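Local atomic coordinates of acetaldehyde dehydrogenase (Acetylating) (Geobacillus thermoglucosidasius, PDB entry 5J78), a protein that interconverts acetaldehyde and acetyl-CoA, most likely with NAD and coenzyme A as co-substrates, as an acetylating member of the aldehyde dehydrogenase family. Residues Q307-I312 with A335-P340; S311-N316 with F359-L364; K326-I331 with L364-A369; V353-P358 with L387-L392. All coordinates share one frame; numbering follows the deposited sequence.

Contact 1. Residues Q307-I312 with A335-P340; sequences QKVASI and AGIEIP
Ala335, the last residue of helix 328-335, presses its methyl group into the flank of helix 303-313, where Lys308, Val309 and Ile312 form a shallow seat for it. This is the tight part of the contact. The CB of Ala335 lies 3.8 Å from Val309 CA and 3.7 Å from Lys308 O, so it rests on the helix backbone itself. Ile312 closes one side of the seat: its CG1 is wedged between the backbone N and the carbonyl carbon (chi1 64°), which sends CD1 across to within 3.8 Å of Ala335 CB. On the inner side, the buried Val309 meets Ala335 CB through CG2 and, at 4.0 Å, Ile337 CD1. Leu301 and Phe359 continue this apolar patch inward, each touching Val309.

Lys308, by contrast, is exposed, and only the aliphatic part of its side chain takes part. That part runs past Ile337 in the opposite direction, with CD 3.6 Å from Ile337 CG2, while a bend at chi4 (-77°) turns NZ out of line with the rest of the chain. Nearer the helix, Lys308 CB lies 3.6 Å from Ala335 O. Gly336, with positive phi, ends helix 328-335 in a Schellman motif, and this lets the chain turn directly from Ala335 to Ile337 so that both reach the same helix. Methyls and methylenes thus pack on one another and on backbone atoms, without hydrogen bonds between the segments, and their adhesion probably rests on close fit and on the exclusion of water.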
loop_
_atom_site.group_PDB
_atom_site.type_symbol
_atom_site.label_atom_id
_atom_site.label_comp_id
_atom_site.label_asym_id
_atom_site.label_seq_id
_atom_site.Cartn_x
_atom_site.Cartn_y
_atom_site.Cartn_z
ATOM N N GLN A 307 31.438 24.693 17.353
ATOM C CA GLN A 307 30.872 23.483 17.911
ATOM C C GLN A 307 29.546 23.775 18.590
ATOM O O GLN A 307 28.617 22.977 18.496
ATOM C CB GLN A 307 31.869 22.828 18.871
ATOM C CG GLN A 307 33.161 22.329 18.175
ATOM C CD GLN A 307 32.931 21.742 16.758
ATOM O OE1 GLN A 307 32.031 20.925 16.542
ATOM N NE2 GLN A 307 33.754 22.167 15.795
ATOM N N LYS A 308 29.426 24.931 19.231
ATOM C CA LYS A 308 28.144 25.300 19.822
ATOM C C LYS A 308 27.083 25.510 18.743
ATOM O O LYS A 308 25.955 25.027 18.873
ATOM C CB LYS A 308 28.282 26.557 20.681
ATOM C CG LYS A 308 28.941 26.283 22.035
ATOM C CD LYS A 308 29.090 27.550 22.875
ATOM C CE LYS A 308 29.816 27.272 24.181
ATOM N NZ LYS A 308 28.935 26.603 25.182
ATOM N N VAL A 309 27.433 26.230 17.680
ATOM C CA VAL A 309 26.472 26.469 16.609
ATOM C C VAL A 309 26.116 25.126 15.924
ATOM O O VAL A 309 24.945 24.860 15.660
ATOM C CB VAL A 309 27.011 27.488 15.587
ATOM C CG1 VAL A 309 26.072 27.597 14.352
ATOM C CG2 VAL A 309 27.154 28.839 16.239
ATOM N N ALA A 310 27.115 24.274 15.691
ATOM C CA ALA A 310 26.905 23.027 14.960
ATOM C C ALA A 310 25.905 22.149 15.658
ATOM O O ALA A 310 25.247 21.323 15.025
ATOM C CB ALA A 310 28.198 22.272 14.775
ATOM N N SER A 311 25.782 22.338 16.963
ATOM C CA SER A 311 24.922 21.502 17.788
ATOM C C SER A 311 23.451 21.781 17.570
ATOM O O SER A 311 22.606 20.930 17.848
ATOM C CB SER A 311 25.266 21.709 19.263
ATOM O OG SER A 311 26.652 21.536 19.458
ATOM N N ILE A 312 23.144 22.984 17.095
ATOM C CA ILE A 312 21.758 23.355 16.857
ATOM C C ILE A 312 21.421 23.471 15.370
ATOM O O ILE A 312 20.297 23.824 15.025
ATOM C CB ILE A 312 21.417 24.687 17.566
ATOM C CG1 ILE A 312 22.223 25.853 16.991
ATOM C CG2 ILE A 312 21.671 24.559 19.063
ATOM C CD1 ILE A 312 21.566 27.190 17.219
ATOM N N ALA A 335 22.422 29.060 20.279
ATOM C CA ALA A 335 23.624 28.261 20.447
ATOM C C ALA A 335 24.350 28.673 21.725
ATOM O O ALA A 335 25.343 28.055 22.088
ATOM C CB ALA A 335 24.547 28.399 19.236
ATOM N N GLY A 336 23.855 29.714 22.400
ATOM C CA GLY A 336 24.471 30.184 23.634
ATOM C C GLY A 336 25.838 30.816 23.468
ATOM O O GLY A 336 26.743 30.611 24.287
ATOM N N ILE A 337 25.988 31.600 22.407
ATOM C CA ILE A 337 27.198 32.379 22.196
ATOM C C ILE A 337 26.712 33.805 22.074
ATOM O O ILE A 337 25.520 34.024 21.884
ATOM C CB ILE A 337 27.987 31.923 20.935
ATOM C CG1 ILE A 337 27.312 32.413 19.645
ATOM C CG2 ILE A 337 28.133 30.385 20.912
ATOM C CD1 ILE A 337 28.082 32.056 18.372
ATOM N N GLU A 338 27.604 34.785 22.183
ATOM C CA GLU A 338 27.175 36.167 21.977
ATOM C C GLU A 338 27.994 36.833 20.883
ATOM O O GLU A 338 29.197 36.583 20.734
ATOM C CB GLU A 338 27.237 36.967 23.287
ATOM C CG GLU A 338 28.603 37.259 23.828
ATOM C CD GLU A 338 28.576 38.409 24.831
ATOM O OE1 GLU A 338 28.059 38.198 25.951
ATOM O OE2 GLU A 338 29.051 39.521 24.492
ATOM N N ILE A 339 27.308 37.683 20.124
ATOM C CA ILE A 339 27.857 38.299 18.922
ATOM C C ILE A 339 27.401 39.737 18.866
ATOM O O ILE A 339 26.370 40.081 19.440
ATOM C CB ILE A 339 27.401 37.583 17.598
ATOM C CG1 ILE A 339 25.884 37.653 17.433
ATOM C CG2 ILE A 339 27.861 36.146 17.576
ATOM C CD1 ILE A 339 25.411 37.278 16.038
ATOM N N PRO A 340 28.151 40.582 18.154
ATOM C CA PRO A 340 27.732 41.978 17.998
ATOM C C PRO A 340 26.377 42.118 17.316
ATOM O O PRO A 340 25.974 41.281 16.502
ATOM C CB PRO A 340 28.844 42.588 17.133
ATOM C CG PRO A 340 30.031 41.719 17.344
ATOM C CD PRO A 340 29.494 40.331 17.607
#

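Contact 2. Residues S311-N316 with F359-L364; sequences SIIMVN and FSIEKL
Ile313, just before strand 314-315, sets its CD1 over one face of the Phe359 ring. The methyl is 3.9 Å from the ring centroid and 16° off the ring normal, a CH-pi contact shifted slightly toward the CE1 side. The two side chains cross at about a right angle, so the isoleucine meets the ring with its tip. With CG1 beside the backbone N (chi1 -80°), CD1 is carried to the ring, and the other branch, CG2, is left to face Ile361 CD1 at 4.3 Å. The same CD1 also skims the methylene CD of Lys363.

Residues 359-364 belong to the loop that joins strands 345-349 and 367-373 of the parallel sheet in the catalytic domain of the aldehyde dehydrogenase fold, and Ile367 of the second strand touches both Ile313 and Phe359. Glu362 OE2 lies near OD1 of the oxidised Cys273, modelled as a sulfinoalanine, though no bond is assigned to the pair.

One residue further on, Met314 opens the short strand 314-315. Its chain bends at chi3 (-41°), which brings CE within 3.8 Å of Ile361 CD1, with SD close behind. In the facing loop, the ammonium group of Lys363 is gripped by backbone carbonyls. NZ bonds Ile361 O at 2.9 Å almost in line with the C=O, and Phe359 O at 2.8 Å from above the carbonyl plane, while Gln277 O provides a third acceptor.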
loop_
_atom_site.group_PDB
_atom_site.type_symbol
_atom_site.label_atom_id
_atom_site.label_comp_id
_atom_site.label_asym_id
_atom_site.label_seq_id
_atom_site.Cartn_x
_atom_site.Cartn_y
_atom_site.Cartn_z
ATOM N N SER A 311 25.782 22.338 16.963
ATOM C CA SER A 311 24.922 21.502 17.788
ATOM C C SER A 311 23.451 21.781 17.570
ATOM O O SER A 311 22.606 20.930 17.848
ATOM C CB SER A 311 25.266 21.709 19.263
ATOM O OG SER A 311 26.652 21.536 19.458
ATOM N N ILE A 312 23.144 22.984 17.095
ATOM C CA ILE A 312 21.758 23.355 16.857
ATOM C C ILE A 312 21.421 23.471 15.370
ATOM O O ILE A 312 20.297 23.824 15.025
ATOM C CB ILE A 312 21.417 24.687 17.566
ATOM C CG1 ILE A 312 22.223 25.853 16.991
ATOM C CG2 ILE A 312 21.671 24.559 19.063
ATOM C CD1 ILE A 312 21.566 27.190 17.219
ATOM N N ILE A 313 22.384 23.185 14.498
ATOM C CA ILE A 313 22.134 23.232 13.061
ATOM C C ILE A 313 21.295 22.028 12.627
ATOM O O ILE A 313 20.407 22.173 11.792
ATOM C CB ILE A 313 23.436 23.294 12.251
ATOM C CG1 ILE A 313 23.953 24.729 12.269
ATOM C CG2 ILE A 313 23.220 22.868 10.781
ATOM C CD1 ILE A 313 25.281 24.921 11.600
ATOM N N MET A 314 21.566 20.849 13.179
ATOM C CA MET A 314 20.651 19.727 12.971
ATOM C C MET A 314 20.277 19.004 14.266
ATOM O O MET A 314 21.060 18.922 15.221
ATOM C CB MET A 314 21.225 18.742 11.931
ATOM C CG MET A 314 22.618 18.224 12.135
ATOM S SD MET A 314 23.389 17.751 10.546
ATOM C CE MET A 314 22.029 16.939 9.720
ATOM N N VAL A 315 19.024 18.555 14.291
ATOM C CA VAL A 315 18.491 17.707 15.347
ATOM C C VAL A 315 17.976 16.443 14.669
ATOM O O VAL A 315 17.386 16.507 13.585
ATOM C CB VAL A 315 17.375 18.403 16.157
ATOM C CG1 VAL A 315 17.893 19.708 16.747
ATOM C CG2 VAL A 315 16.158 18.663 15.295
ATOM N N ASN A 316 18.189 15.304 15.323
ATOM C CA ASN A 316 18.282 14.024 14.627
ATOM C C ASN A 316 19.415 14.172 13.620
ATOM O O ASN A 316 20.472 14.726 13.946
ATOM C CB ASN A 316 16.970 13.627 13.938
ATOM C CG ASN A 316 15.805 13.538 14.904
ATOM O OD1 ASN A 316 15.990 13.313 16.101
ATOM N ND2 ASN A 316 14.590 13.703 14.384
ATOM N N PHE A 359 27.973 21.998 9.042
ATOM C CA PHE A 359 28.228 23.244 8.340
ATOM C C PHE A 359 28.270 23.020 6.825
ATOM O O PHE A 359 28.168 23.970 6.055
ATOM C CB PHE A 359 29.522 23.888 8.840
ATOM C CG PHE A 359 29.358 24.634 10.139
ATOM C CD1 PHE A 359 28.850 25.915 10.151
ATOM C CD2 PHE A 359 29.707 24.051 11.344
ATOM C CE1 PHE A 359 28.688 26.614 11.352
ATOM C CE2 PHE A 359 29.545 24.741 12.536
ATOM C CZ PHE A 359 29.026 26.024 12.533
ATOM N N SER A 360 28.399 21.770 6.396
ATOM C CA SER A 360 28.474 21.474 4.967
ATOM C C SER A 360 27.096 21.248 4.327
ATOM O O SER A 360 27.006 21.217 3.103
ATOM C CB SER A 360 29.344 20.246 4.706
ATOM O OG SER A 360 28.704 19.081 5.176
ATOM N N ILE A 361 26.045 21.087 5.138
ATOM C CA ILE A 361 24.696 20.863 4.601
ATOM C C ILE A 361 23.976 22.181 4.310
ATOM O O ILE A 361 24.518 23.282 4.561
ATOM C CB ILE A 361 23.825 19.990 5.558
ATOM C CG1 ILE A 361 23.409 20.740 6.841
ATOM C CG2 ILE A 361 24.570 18.714 5.914
ATOM C CD1 ILE A 361 22.226 20.105 7.579
ATOM N N GLU A 362 22.762 22.057 3.768
ATOM C CA GLU A 362 21.928 23.198 3.442
ATOM C C GLU A 362 21.376 23.738 4.752
ATOM O O GLU A 362 20.720 23.012 5.505
ATOM C CB GLU A 362 20.778 22.820 2.479
ATOM C CG GLU A 362 20.060 24.053 1.924
ATOM C CD GLU A 362 18.733 23.779 1.235
ATOM O OE1 GLU A 362 18.198 22.654 1.336
ATOM O OE2 GLU A 362 18.229 24.720 0.575
ATOM N N LYS A 363 21.611 25.016 5.018
ATOM C CA LYS A 363 21.322 25.559 6.348
ATOM C C LYS A 363 20.110 26.490 6.389
ATOM O O LYS A 363 19.573 26.756 7.470
ATOM C CB LYS A 363 22.580 26.282 6.876
ATOM C CG LYS A 363 23.743 25.299 7.087
ATOM C CD LYS A 363 25.103 25.967 7.291
ATOM C CE LYS A 363 25.638 26.598 6.027
ATOM N NZ LYS A 363 26.163 25.597 5.053
ATOM N N LEU A 364 19.683 26.964 5.217
ATOM C CA LEU A 364 18.487 27.802 5.089
ATOM C C LEU A 364 18.458 28.886 6.171
ATOM O O LEU A 364 17.444 29.128 6.818
ATOM C CB LEU A 364 17.214 26.950 5.153
ATOM C CG LEU A 364 16.851 26.155 3.880
ATOM C CD1 LEU A 364 15.642 25.260 4.123
ATOM C CD2 LEU A 364 16.585 27.067 2.697
#

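Contact 3. Residues K326-I331 with L364-A369; sequences KAPQVI and LSPILA
The ring of Pro366 is approached by residues 326-331 on one face and along its rim. Ile331 CD1 lies over that face, displaced toward the CD corner and 3.9 Å from Pro366 CD, whereas the carbonyl of Lys326 and the ring of Pro328 come in at the edge. The two proline side chains cross at about a right angle, Pro328 CD meeting Pro366 CG at 4.1 Å. This joins a helix to the parallel sheet of the catalytic domain of the aldehyde dehydrogenase fold: Ala327 is the N-cap of helix 328-335, and Pro366 leads into strand 367-373. Pro366 is also the centre of an inverse gamma turn, in which Ile367 N bonds Ser365 O.

Ile331 continues the packing along the strand. A chi1 of -65° sets its CG2 opposite the backbone N, where this branch faces Ile367 CD1 at 4.2 Å, while CD1 leans on Pro366 and on Ser365 CB. Replacing Pro366 with a glycine removes the ring and is likely to leave Ile331 CD1 and Pro328 facing a gap, with the turn less firmly fixed. The closest approach is at the ring edge, where Lys326 O sits 3.0 Å from Pro366 CD and 3.3 Å from CG.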
loop_
_atom_site.group_PDB
_atom_site.type_symbol
_atom_site.label_atom_id
_atom_site.label_comp_id
_atom_site.label_asym_id
_atom_site.label_seq_id
_atom_site.Cartn_x
_atom_site.Cartn_y
_atom_site.Cartn_z
ATOM N N LYS A 326 16.219 32.555 10.606
ATOM C CA LYS A 326 16.474 33.330 11.829
ATOM C C LYS A 326 17.646 34.298 11.683
ATOM O O LYS A 326 18.654 33.986 11.051
ATOM C CB LYS A 326 16.717 32.375 13.001
ATOM C CG LYS A 326 15.485 31.550 13.368
ATOM C CD LYS A 326 14.337 32.471 13.775
ATOM C CE LYS A 326 13.156 31.717 14.351
ATOM N NZ LYS A 326 12.066 32.667 14.718
ATOM N N ALA A 327 17.512 35.482 12.278
ATOM C CA ALA A 327 18.605 36.442 12.287
ATOM C C ALA A 327 19.810 35.826 13.006
ATOM O O ALA A 327 19.628 34.958 13.869
ATOM C CB ALA A 327 18.166 37.751 12.970
ATOM N N PRO A 328 21.040 36.252 12.645
ATOM C CA PRO A 328 22.256 35.749 13.302
ATOM C C PRO A 328 22.192 35.813 14.831
ATOM O O PRO A 328 22.637 34.888 15.507
ATOM C CB PRO A 328 23.355 36.682 12.781
ATOM C CG PRO A 328 22.833 37.233 11.517
ATOM C CD PRO A 328 21.350 37.237 11.589
ATOM N N GLN A 329 21.643 36.906 15.352
ATOM C CA GLN A 329 21.544 37.120 16.792
ATOM C C GLN A 329 20.662 36.084 17.478
ATOM O O GLN A 329 20.969 35.648 18.588
ATOM C CB GLN A 329 21.005 38.516 17.081
ATOM C CG GLN A 329 21.986 39.644 16.742
ATOM C CD GLN A 329 22.189 39.856 15.234
ATOM O OE1 GLN A 329 21.294 39.584 14.407
ATOM N NE2 GLN A 329 23.375 40.351 14.874
ATOM N N VAL A 330 19.567 35.700 16.819
ATOM C CA VAL A 330 18.682 34.664 17.336
ATOM C C VAL A 330 19.423 33.341 17.370
ATOM O O VAL A 330 19.371 32.618 18.356
ATOM C CB VAL A 330 17.406 34.519 16.485
ATOM C CG1 VAL A 330 16.563 33.315 16.954
ATOM C CG2 VAL A 330 16.587 35.818 16.512
ATOM N N ILE A 331 20.126 33.035 16.285
ATOM C CA ILE A 331 20.905 31.811 16.216
ATOM C C ILE A 331 21.979 31.799 17.308
ATOM O O ILE A 331 22.198 30.775 17.958
ATOM C CB ILE A 331 21.555 31.666 14.844
ATOM C CG1 ILE A 331 20.475 31.503 13.767
ATOM C CG2 ILE A 331 22.484 30.467 14.795
ATOM C CD1 ILE A 331 20.982 31.747 12.391
ATOM N N LEU A 364 19.683 26.964 5.217
ATOM C CA LEU A 364 18.487 27.802 5.089
ATOM C C LEU A 364 18.458 28.886 6.171
ATOM O O LEU A 364 17.444 29.128 6.818
ATOM C CB LEU A 364 17.214 26.950 5.153
ATOM C CG LEU A 364 16.851 26.155 3.880
ATOM C CD1 LEU A 364 15.642 25.260 4.123
ATOM C CD2 LEU A 364 16.585 27.067 2.697
ATOM N N SER A 365 19.600 29.528 6.364
ATOM C CA SER A 365 19.744 30.545 7.403
ATOM C C SER A 365 21.063 31.279 7.161
ATOM O O SER A 365 21.872 30.853 6.320
ATOM C CB SER A 365 19.704 29.914 8.801
ATOM O OG SER A 365 20.787 29.016 8.971
ATOM N N PRO A 366 21.286 32.391 7.871
ATOM C CA PRO A 366 22.462 33.209 7.573
ATOM C C PRO A 366 23.730 32.611 8.192
ATOM O O PRO A 366 24.432 33.243 8.989
ATOM C CB PRO A 366 22.102 34.574 8.171
ATOM C CG PRO A 366 20.675 34.494 8.553
ATOM C CD PRO A 366 20.380 33.069 8.807
ATOM N N ILE A 367 23.999 31.368 7.806
ATOM C CA ILE A 367 25.226 30.656 8.132
ATOM C C ILE A 367 25.852 30.176 6.838
ATOM O O ILE A 367 25.178 29.610 5.976
ATOM C CB ILE A 367 24.984 29.445 9.048
ATOM C CG1 ILE A 367 24.220 29.878 10.290
ATOM C CG2 ILE A 367 26.309 28.788 9.406
ATOM C CD1 ILE A 367 23.796 28.737 11.226
ATOM N N LEU A 368 27.158 30.358 6.743
ATOM C CA LEU A 368 27.908 30.103 5.537
ATOM C C LEU A 368 29.161 29.319 5.899
ATOM O O LEU A 368 29.890 29.723 6.804
ATOM C CB LEU A 368 28.251 31.442 4.877
ATOM C CG LEU A 368 28.607 31.500 3.407
ATOM C CD1 LEU A 368 27.553 30.814 2.530
ATOM C CD2 LEU A 368 28.764 32.952 3.006
ATOM N N ALA A 369 29.402 28.191 5.234
ATOM C CA ALA A 369 30.686 27.486 5.370
ATOM C C ALA A 369 31.738 28.160 4.503
ATOM O O ALA A 369 31.411 28.759 3.483
ATOM C CB ALA A 369 30.553 26.022 4.991
#

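Contact 4. Residues V353-P358 with L387-L392; sequences VGKEYP and LEVGGL
Val389 spreads its two methyls to different partners: CG1 stands opposite the backbone N (chi1 -165°) and faces Lys355, while CG2 turns to Val353. Val353 answers with its own CG1, likewise set opposite the backbone N (chi1 180°), and the two methyls meet at 3.5 Å, a close fit for such groups. CG2 of Val389 also lies 4.1 Å from Gly354 N.

Lys355 bends at chi2 (-86°) and then runs straight, so that its methylenes pass alongside Val389 in the opposite direction, CD being 3.7 Å from CG1. Its NZ ends 3.4 Å from Val389 CA. Glu388 O is 3.6 Å from NZ, too far to count as a hydrogen bond, although the ammonium charge may still be drawn to the carbonyl. An alanine at Val389 would lack both outer methyls and would probably open a gap beside Val353 while leaving the Lys355 chain freer to swing.

Both backbones turn sharply here. Gly354 to Tyr357 form a type I beta turn, closed by Tyr357 N on Gly354 O, and Val389 is the centre of an inverse gamma turn. The contact thus ties the turn that follows strand 345-349 to the chain leaving helix 376-388. Val353 also packs on Leu382, Lys385 and Leu386 of that helix, and Val389 reaches inward to Ile361 in the loop before strand 367-373.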
loop_
_atom_site.group_PDB
_atom_site.type_symbol
_atom_site.label_atom_id
_atom_site.label_comp_id
_atom_site.label_asym_id
_atom_site.label_seq_id
_atom_site.Cartn_x
_atom_site.Cartn_y
_atom_site.Cartn_z
ATOM N N VAL A 353 33.087 17.580 4.267
ATOM C CA VAL A 353 31.763 17.599 3.632
ATOM C C VAL A 353 31.004 16.309 3.939
ATOM O O VAL A 353 31.546 15.220 3.792
ATOM C CB VAL A 353 31.889 17.763 2.105
ATOM C CG1 VAL A 353 30.496 17.793 1.409
ATOM C CG2 VAL A 353 32.697 19.020 1.771
ATOM N N GLY A 354 29.751 16.421 4.369
ATOM C CA GLY A 354 28.965 15.238 4.656
ATOM C C GLY A 354 27.810 15.562 5.559
ATOM O O GLY A 354 27.837 16.571 6.248
ATOM N N LYS A 355 26.804 14.692 5.560
ATOM C CA LYS A 355 25.581 14.907 6.330
ATOM C C LYS A 355 25.902 15.062 7.813
ATOM O O LYS A 355 25.113 15.618 8.572
ATOM C CB LYS A 355 24.586 13.744 6.150
ATOM C CG LYS A 355 24.494 13.123 4.760
ATOM C CD LYS A 355 23.521 13.847 3.846
ATOM C CE LYS A 355 23.750 13.417 2.396
ATOM N NZ LYS A 355 22.841 14.094 1.427
ATOM N N GLU A 356 27.065 14.561 8.219
ATOM C CA GLU A 356 27.446 14.535 9.625
ATOM C C GLU A 356 28.328 15.721 9.983
ATOM O O GLU A 356 28.782 15.837 11.113
ATOM C CB GLU A 356 28.162 13.220 9.956
ATOM C CG GLU A 356 29.601 13.072 9.422
ATOM C CD GLU A 356 29.685 12.714 7.935
ATOM O OE1 GLU A 356 28.772 13.071 7.153
ATOM O OE2 GLU A 356 30.681 12.065 7.547
ATOM N N TYR A 357 28.591 16.567 8.990
ATOM C CA TYR A 357 29.314 17.822 9.163
ATOM C C TYR A 357 28.325 18.963 8.936
ATOM O O TYR A 357 28.183 19.466 7.816
ATOM C CB TYR A 357 30.482 17.910 8.202
ATOM C CG TYR A 357 31.541 16.876 8.487
ATOM C CD1 TYR A 357 32.551 17.132 9.403
ATOM C CD2 TYR A 357 31.524 15.635 7.862
ATOM C CE1 TYR A 357 33.520 16.192 9.682
ATOM C CE2 TYR A 357 32.497 14.684 8.138
ATOM C CZ TYR A 357 33.491 14.976 9.046
ATOM O OH TYR A 357 34.459 14.048 9.324
ATOM N N PRO A 358 27.622 19.362 10.004
ATOM C CA PRO A 358 26.465 20.255 9.878
ATOM C C PRO A 358 26.726 21.561 9.148
ATOM O O PRO A 358 25.766 22.167 8.664
ATOM C CB PRO A 358 26.082 20.521 11.330
ATOM C CG PRO A 358 26.567 19.315 12.068
ATOM C CD PRO A 358 27.841 18.945 11.403
ATOM N N LEU A 387 27.268 19.399 -3.609
ATOM C CA LEU A 387 26.015 19.164 -4.328
ATOM C C LEU A 387 25.453 17.798 -3.970
ATOM O O LEU A 387 24.252 17.642 -3.801
ATOM C CB LEU A 387 26.227 19.288 -5.820
ATOM C CG LEU A 387 26.522 20.713 -6.264
ATOM C CD1 LEU A 387 26.940 20.700 -7.702
ATOM C CD2 LEU A 387 25.324 21.662 -6.040
ATOM N N GLU A 388 26.333 16.820 -3.804
ATOM C CA GLU A 388 25.901 15.482 -3.436
ATOM C C GLU A 388 25.294 15.421 -2.036
ATOM O O GLU A 388 24.519 14.514 -1.743
ATOM C CB GLU A 388 27.080 14.517 -3.578
ATOM C CG GLU A 388 27.463 14.374 -5.045
ATOM C CD GLU A 388 28.720 13.570 -5.302
ATOM O OE1 GLU A 388 29.568 13.443 -4.387
ATOM O OE2 GLU A 388 28.857 13.071 -6.443
ATOM N N VAL A 389 25.602 16.393 -1.177
ATOM C CA VAL A 389 24.891 16.505 0.109
ATOM C C VAL A 389 23.597 17.340 -0.033
ATOM O O VAL A 389 23.420 18.348 0.650
ATOM C CB VAL A 389 25.786 17.148 1.225
ATOM C CG1 VAL A 389 25.174 16.929 2.600
ATOM C CG2 VAL A 389 27.175 16.563 1.213
ATOM N N GLY A 390 22.719 16.958 -0.946
ATOM C CA GLY A 390 21.396 17.567 -1.028
ATOM C C GLY A 390 21.265 18.851 -1.839
ATOM O O GLY A 390 20.477 19.724 -1.472
ATOM N N GLY A 391 22.023 18.968 -2.927
ATOM C CA GLY A 391 21.900 20.088 -3.842
ATOM C C GLY A 391 21.933 19.746 -5.333
ATOM O O GLY A 391 21.962 20.647 -6.160
ATOM N N LEU A 392 21.934 18.465 -5.698
ATOM C CA LEU A 392 22.105 18.103 -7.113
ATOM C C LEU A 392 21.010 18.647 -8.035
ATOM O O LEU A 392 19.815 18.564 -7.743
ATOM C CB LEU A 392 22.181 16.583 -7.276
ATOM C CG LEU A 392 23.490 15.938 -6.793
ATOM C CD1 LEU A 392 23.313 14.427 -6.698
ATOM C CD2 LEU A 392 24.656 16.291 -7.684
#

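In the fold
Contacts 1, 2 and 3 adjoin, with centres 10 to 12 Å apart; contacts 1 and 2 share helix 303-313, which Ile367 of contact 3 also touches. Phe359 of contact 2 bridges the other two: its CZ meets Val309 CG1 of contact 1 at 3.8 Å, and its CE1 meets Ile367 CG2 of contact 3 at 3.8 Å. Contact 4 lies about 10 Å, centre to centre, from contact 2, and a probable hydrogen bond from Gly354 N to Ser360 OG links them. Contacts 3 and 4 do not touch; their nearest atoms are about 7 Å apart. The loop of contact 2 also carries Glu362, which lies near the oxidised Cys273, by family analogy probably the catalytic cysteine.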